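Local coordinates for protein putative oxidoreductase FAD-binding subunit (Sulfolobus tokodaii, PDB 4ZOH) that probably carries the FAD through which electrons pass in a multi-subunit oxidoreductase of the molybdenum hydroxylase type, at residues 1-11 with 40-51. Sequence-based numbering, arbitrary orientation.
Sequences MYPPKFGYVIP and LKLRLIRPSYIV. With ACY (acetic acid), chain L.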
loop_
_atom_site.group_PDB
_atom_site.type_symbol
_atom_site.label_atom_id
_atom_site.label_comp_id
_atom_site.label_asym_id
_atom_site.label_seq_id
_atom_site.Cartn_x
_atom_site.Cartn_y
_atom_site.Cartn_z
ATOM N N MET B 1 6.688 -15.297 20.736
ATOM C CA MET B 1 6.823 -13.893 20.260
ATOM C C MET B 1 5.745 -13.026 20.885
ATOM O O MET B 1 6.036 -11.919 21.248
ATOM C CB MET B 1 6.757 -13.875 18.712
ATOM C CG MET B 1 6.934 -12.514 18.048
ATOM S SD MET B 1 8.482 -11.660 18.439
ATOM C CE MET B 1 7.988 -9.939 18.277
ATOM N N TYR B 2 4.494 -13.521 20.968
ATOM C CA TYR B 2 3.312 -12.715 21.305
ATOM C C TYR B 2 2.932 -13.188 22.685
ATOM O O TYR B 2 2.672 -14.360 22.835
ATOM C CB TYR B 2 2.175 -12.977 20.305
ATOM C CG TYR B 2 2.683 -12.724 18.904
ATOM C CD1 TYR B 2 2.867 -11.417 18.418
ATOM C CD2 TYR B 2 3.049 -13.803 18.070
ATOM C CE1 TYR B 2 3.398 -11.179 17.156
ATOM C CE2 TYR B 2 3.574 -13.570 16.796
ATOM C CZ TYR B 2 3.749 -12.239 16.348
ATOM O OH TYR B 2 4.270 -12.015 15.095
ATOM N N PRO B 3 2.971 -12.300 23.705
ATOM C CA PRO B 3 2.482 -12.712 25.039
ATOM C C PRO B 3 1.027 -13.239 24.972
ATOM O O PRO B 3 0.324 -12.993 23.959
ATOM C CB PRO B 3 2.493 -11.406 25.851
ATOM C CG PRO B 3 3.474 -10.550 25.147
ATOM C CD PRO B 3 3.271 -10.863 23.688
ATOM N N PRO B 4 0.601 -13.965 26.024
ATOM C CA PRO B 4 -0.803 -14.269 26.185
ATOM C C PRO B 4 -1.494 -13.021 26.755
ATOM O O PRO B 4 -0.817 -12.064 27.210
ATOM C CB PRO B 4 -0.820 -15.453 27.218
ATOM C CG PRO B 4 0.454 -15.322 27.965
ATOM C CD PRO B 4 1.427 -14.494 27.144
ATOM N N LYS B 5 -2.838 -13.021 26.736
ATOM C CA LYS B 5 -3.608 -11.871 27.302
ATOM C C LYS B 5 -3.429 -11.872 28.783
ATOM O O LYS B 5 -3.460 -12.931 29.386
ATOM C CB LYS B 5 -5.105 -11.990 27.020
ATOM C CG LYS B 5 -5.426 -12.115 25.543
ATOM C CD LYS B 5 -6.877 -11.752 25.246
ATOM C CE LYS B 5 -7.087 -12.043 23.777
ATOM N NZ LYS B 5 -8.484 -11.795 23.393
ATOM N N PHE B 6 -3.329 -10.687 29.373
ATOM C CA PHE B 6 -3.253 -10.572 30.777
ATOM C C PHE B 6 -3.752 -9.169 31.126
ATOM O O PHE B 6 -3.756 -8.274 30.264
ATOM C CB PHE B 6 -1.817 -10.838 31.278
ATOM C CG PHE B 6 -0.744 -9.982 30.603
ATOM C CD1 PHE B 6 -0.624 -8.619 30.889
ATOM C CD2 PHE B 6 0.144 -10.567 29.655
ATOM C CE1 PHE B 6 0.360 -7.859 30.256
ATOM C CE2 PHE B 6 1.149 -9.815 29.040
ATOM C CZ PHE B 6 1.269 -8.474 29.348
ATOM N N GLY B 7 -4.225 -8.992 32.362
ATOM C CA GLY B 7 -4.582 -7.696 32.851
ATOM C C GLY B 7 -3.340 -6.977 33.323
ATOM O O GLY B 7 -2.282 -7.578 33.446
ATOM N N TYR B 8 -3.479 -5.694 33.611
ATOM C CA TYR B 8 -2.385 -4.846 33.964
ATOM C C TYR B 8 -2.836 -3.837 35.001
ATOM O O TYR B 8 -3.957 -3.284 34.907
ATOM C CB TYR B 8 -1.944 -4.059 32.725
ATOM C CG TYR B 8 -0.548 -3.431 32.751
ATOM C CD1 TYR B 8 0.577 -4.191 32.410
ATOM C CD2 TYR B 8 -0.371 -2.100 33.051
ATOM C CE1 TYR B 8 1.847 -3.622 32.370
ATOM C CE2 TYR B 8 0.888 -1.524 33.024
ATOM C CZ TYR B 8 1.981 -2.314 32.679
ATOM O OH TYR B 8 3.215 -1.785 32.625
ATOM N N VAL B 9 -1.923 -3.538 35.934
ATOM C CA VAL B 9 -2.177 -2.637 37.081
ATOM C C VAL B 9 -1.092 -1.605 37.136
ATOM O O VAL B 9 0.106 -1.959 37.099
ATOM C CB VAL B 9 -2.103 -3.410 38.427
ATOM C CG1 VAL B 9 -2.482 -2.520 39.601
ATOM C CG2 VAL B 9 -2.953 -4.662 38.385
ATOM N N ILE B 10 -1.500 -0.345 37.232
ATOM C CA ILE B 10 -0.583 0.760 37.430
ATOM C C ILE B 10 -0.994 1.314 38.794
ATOM O O ILE B 10 -1.950 2.076 38.866
ATOM C CB ILE B 10 -0.712 1.882 36.362
ATOM C CG1 ILE B 10 -0.582 1.330 34.941
ATOM C CG2 ILE B 10 0.307 3.010 36.635
ATOM C CD1 ILE B 10 -0.933 2.333 33.855
ATOM N N PRO B 11 -0.301 0.900 39.874
ATOM C CA PRO B 11 -0.636 1.354 41.226
ATOM C C PRO B 11 -0.034 2.727 41.545
ATOM O O PRO B 11 1.023 3.057 41.026
ATOM C CB PRO B 11 -0.045 0.253 42.100
ATOM C CG PRO B 11 1.129 -0.236 41.330
ATOM C CD PRO B 11 0.780 -0.102 39.877
ATOM N N LEU B 40 6.922 -14.088 28.934
ATOM C CA LEU B 40 5.558 -13.857 28.370
ATOM C C LEU B 40 5.545 -14.191 26.911
ATOM O O LEU B 40 4.719 -14.977 26.462
ATOM C CB LEU B 40 5.048 -12.437 28.609
ATOM C CG LEU B 40 4.864 -12.183 30.121
ATOM C CD1 LEU B 40 4.853 -10.670 30.416
ATOM C CD2 LEU B 40 3.644 -12.897 30.687
ATOM N N LYS B 41 6.498 -13.644 26.178
ATOM C CA LYS B 41 6.575 -13.872 24.730
ATOM C C LYS B 41 6.677 -15.352 24.284
ATOM O O LYS B 41 6.249 -15.705 23.141
ATOM C CB LYS B 41 7.715 -13.052 24.168
ATOM C CG LYS B 41 7.535 -11.546 24.401
ATOM C CD LYS B 41 8.171 -10.902 23.215
ATOM C CE LYS B 41 9.583 -10.572 23.467
ATOM N NZ LYS B 41 10.164 -10.346 22.121
ATOM N N LEU B 42 7.235 -16.221 25.144
ATOM C CA LEU B 42 7.329 -17.647 24.788
ATOM C C LEU B 42 6.198 -18.432 25.413
ATOM O O LEU B 42 6.127 -19.689 25.272
ATOM C CB LEU B 42 8.665 -18.260 25.264
ATOM C CG LEU B 42 9.902 -17.771 24.499
ATOM C CD1 LEU B 42 11.114 -18.096 25.351
ATOM C CD2 LEU B 42 10.044 -18.259 23.043
ATOM N N ARG B 43 5.387 -17.703 26.176
ATOM C CA ARG B 43 4.210 -18.226 26.861
ATOM C C ARG B 43 4.565 -19.312 27.886
ATOM O O ARG B 43 3.827 -20.274 28.096
ATOM C CB ARG B 43 3.120 -18.659 25.854
ATOM C CG ARG B 43 2.570 -17.457 25.058
ATOM C CD ARG B 43 1.325 -17.785 24.266
ATOM N NE ARG B 43 1.091 -16.671 23.349
ATOM C CZ ARG B 43 -0.072 -16.405 22.748
ATOM N NH1 ARG B 43 -1.140 -17.181 22.956
ATOM N NH2 ARG B 43 -0.154 -15.368 21.937
ATOM N N LEU B 44 5.707 -19.131 28.518
ATOM C CA LEU B 44 6.162 -20.019 29.595
ATOM C C LEU B 44 5.556 -19.594 30.928
ATOM O O LEU B 44 5.696 -20.278 31.899
ATOM C CB LEU B 44 7.705 -20.000 29.658
ATOM C CG LEU B 44 8.420 -20.490 28.399
ATOM C CD1 LEU B 44 9.881 -20.138 28.459
ATOM C CD2 LEU B 44 8.269 -21.982 28.174
ATOM N N ILE B 45 4.889 -18.447 30.967
ATOM C CA ILE B 45 4.141 -17.980 32.139
ATOM C C ILE B 45 2.848 -17.357 31.637
ATOM O O ILE B 45 2.805 -16.827 30.512
ATOM C CB ILE B 45 5.015 -17.032 33.016
ATOM C CG1 ILE B 45 4.539 -16.952 34.454
ATOM C CG2 ILE B 45 5.245 -15.632 32.427
ATOM C CD1 ILE B 45 5.699 -16.631 35.379
ATOM N N ARG B 46 1.804 -17.405 32.461
ATOM C CA ARG B 46 0.467 -16.929 32.085
ATOM C C ARG B 46 -0.184 -16.301 33.287
ATOM O O ARG B 46 -1.117 -16.856 33.812
ATOM C CB ARG B 46 -0.409 -18.085 31.632
ATOM C CG ARG B 46 0.016 -18.687 30.318
ATOM C CD ARG B 46 -0.877 -19.846 29.944
ATOM N NE ARG B 46 -0.449 -20.452 28.691
ATOM C CZ ARG B 46 -0.817 -20.014 27.494
ATOM N NH1 ARG B 46 -1.615 -18.947 27.353
ATOM N NH2 ARG B 46 -0.373 -20.639 26.430
ATOM N N PRO B 47 0.305 -15.130 33.723
ATOM C CA PRO B 47 -0.273 -14.547 34.901
ATOM C C PRO B 47 -1.598 -13.870 34.547
ATOM O O PRO B 47 -1.852 -13.615 33.384
ATOM C CB PRO B 47 0.764 -13.514 35.330
ATOM C CG PRO B 47 1.609 -13.240 34.152
ATOM C CD PRO B 47 1.252 -14.214 33.057
ATOM N N SER B 48 -2.419 -13.585 35.551
ATOM C CA SER B 48 -3.712 -12.957 35.378
ATOM C C SER B 48 -3.472 -11.481 35.199
ATOM O O SER B 48 -4.173 -10.816 34.432
ATOM C CB SER B 48 -4.569 -13.194 36.623
ATOM O OG SER B 48 -3.806 -12.931 37.800
ATOM N N TYR B 49 -2.482 -10.965 35.939
ATOM C CA TYR B 49 -2.157 -9.565 35.911
ATOM C C TYR B 49 -0.647 -9.339 35.926
ATOM O O TYR B 49 0.097 -10.058 36.556
ATOM C CB TYR B 49 -2.788 -8.829 37.103
ATOM C CG TYR B 49 -4.301 -8.708 37.033
ATOM C CD1 TYR B 49 -4.904 -7.566 36.484
ATOM C CD2 TYR B 49 -5.138 -9.720 37.544
ATOM C CE1 TYR B 49 -6.293 -7.450 36.418
ATOM C CE2 TYR B 49 -6.529 -9.605 37.491
ATOM C CZ TYR B 49 -7.101 -8.471 36.929
ATOM O OH TYR B 49 -8.478 -8.346 36.870
ATOM N N ILE B 50 -0.210 -8.317 35.235
ATOM C CA ILE B 50 1.118 -7.832 35.443
ATOM C C ILE B 50 0.943 -6.526 36.234
ATOM O O ILE B 50 0.165 -5.651 35.834
ATOM C CB ILE B 50 1.830 -7.598 34.083
ATOM C CG1 ILE B 50 2.128 -8.917 33.357
ATOM C CG2 ILE B 50 3.058 -6.703 34.234
ATOM C CD1 ILE B 50 2.904 -9.951 34.145
ATOM N N VAL B 51 1.684 -6.385 37.332
ATOM C CA VAL B 51 1.615 -5.174 38.160
ATOM C C VAL B 51 2.869 -4.329 37.913
ATOM O O VAL B 51 4.002 -4.803 38.124
ATOM C CB VAL B 51 1.512 -5.581 39.656
ATOM C CG1 VAL B 51 1.434 -4.381 40.590
ATOM C CG2 VAL B 51 0.409 -6.610 39.855
HETATM C C ACY L . 3.974 -17.347 19.911
HETATM O O ACY L . 3.028 -17.405 20.706
HETATM O OXT ACY L . 4.318 -16.218 19.558
HETATM C CH3 ACY L . 4.709 -18.585 19.392
HETATM O O HOH W 1 -1.292 -14.441 30.741
#
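Phe6 lays one ring face over CG1 of Ile50, a CH-pi contact with CG1 3.9 Å from the Phe6 ring centroid. With chi1 at 54°, its CG sits between the backbone N and the carbonyl carbon, and from there the ring reaches Ile50. Leu40 CD1 meets the same ring at CE2, crossing at about a right angle. Ile50 has a second aromatic neighbour, since its CG2 touches Tyr8 CE1 at 3.8 Å.

Strands 7-10 and 49-51 run parallel here. Gly7 N bonds to Ser48 O, and Gly7 O accepts from Ile50 N at 2.8 Å. Val9 N then bonds to Ile50 O. Gly7 lies close against the Tyr49 ring, whose CD1 is 3.6 Å from Gly7 CA. Strand 49-52 is central in a three-stranded parallel sheet, which another protein chain extends beyond 7-10. Both segments lie in the FAD-binding domain of the molybdopterin dehydrogenase family, with the Ile45 side chain about 6 Å from the bound FAD.

Nearer the N-terminus, Arg43 follows helix 36-41 in a Schellman motif. Its extended chain meets Tyr2 O side-on, close to the guanidinium plane. NE gives the straighter bond, 2.8 Å from Tyr2 O at 154°; NH2 is 3.1 Å from the same Tyr2 O, above the carbonyl plane. Pro4 covers one guanidinium face. NH1 is salt-bridged to acidic groups of another protein chain. A leucine here would probably leave Tyr2 O without both donors and cost the neighbouring chain's acid a salt-bridge partner. Met1 N and Tyr2 N bond to OXT of an acetic acid, probably from the crystallisation liquor.

A water bridges Lys5 O and Pro47 O. The contact is thus apolar and backbone-bonded along the sheet, but charged at the N-terminal amine and at Arg43, which joins the N-terminal loop to another protein chain.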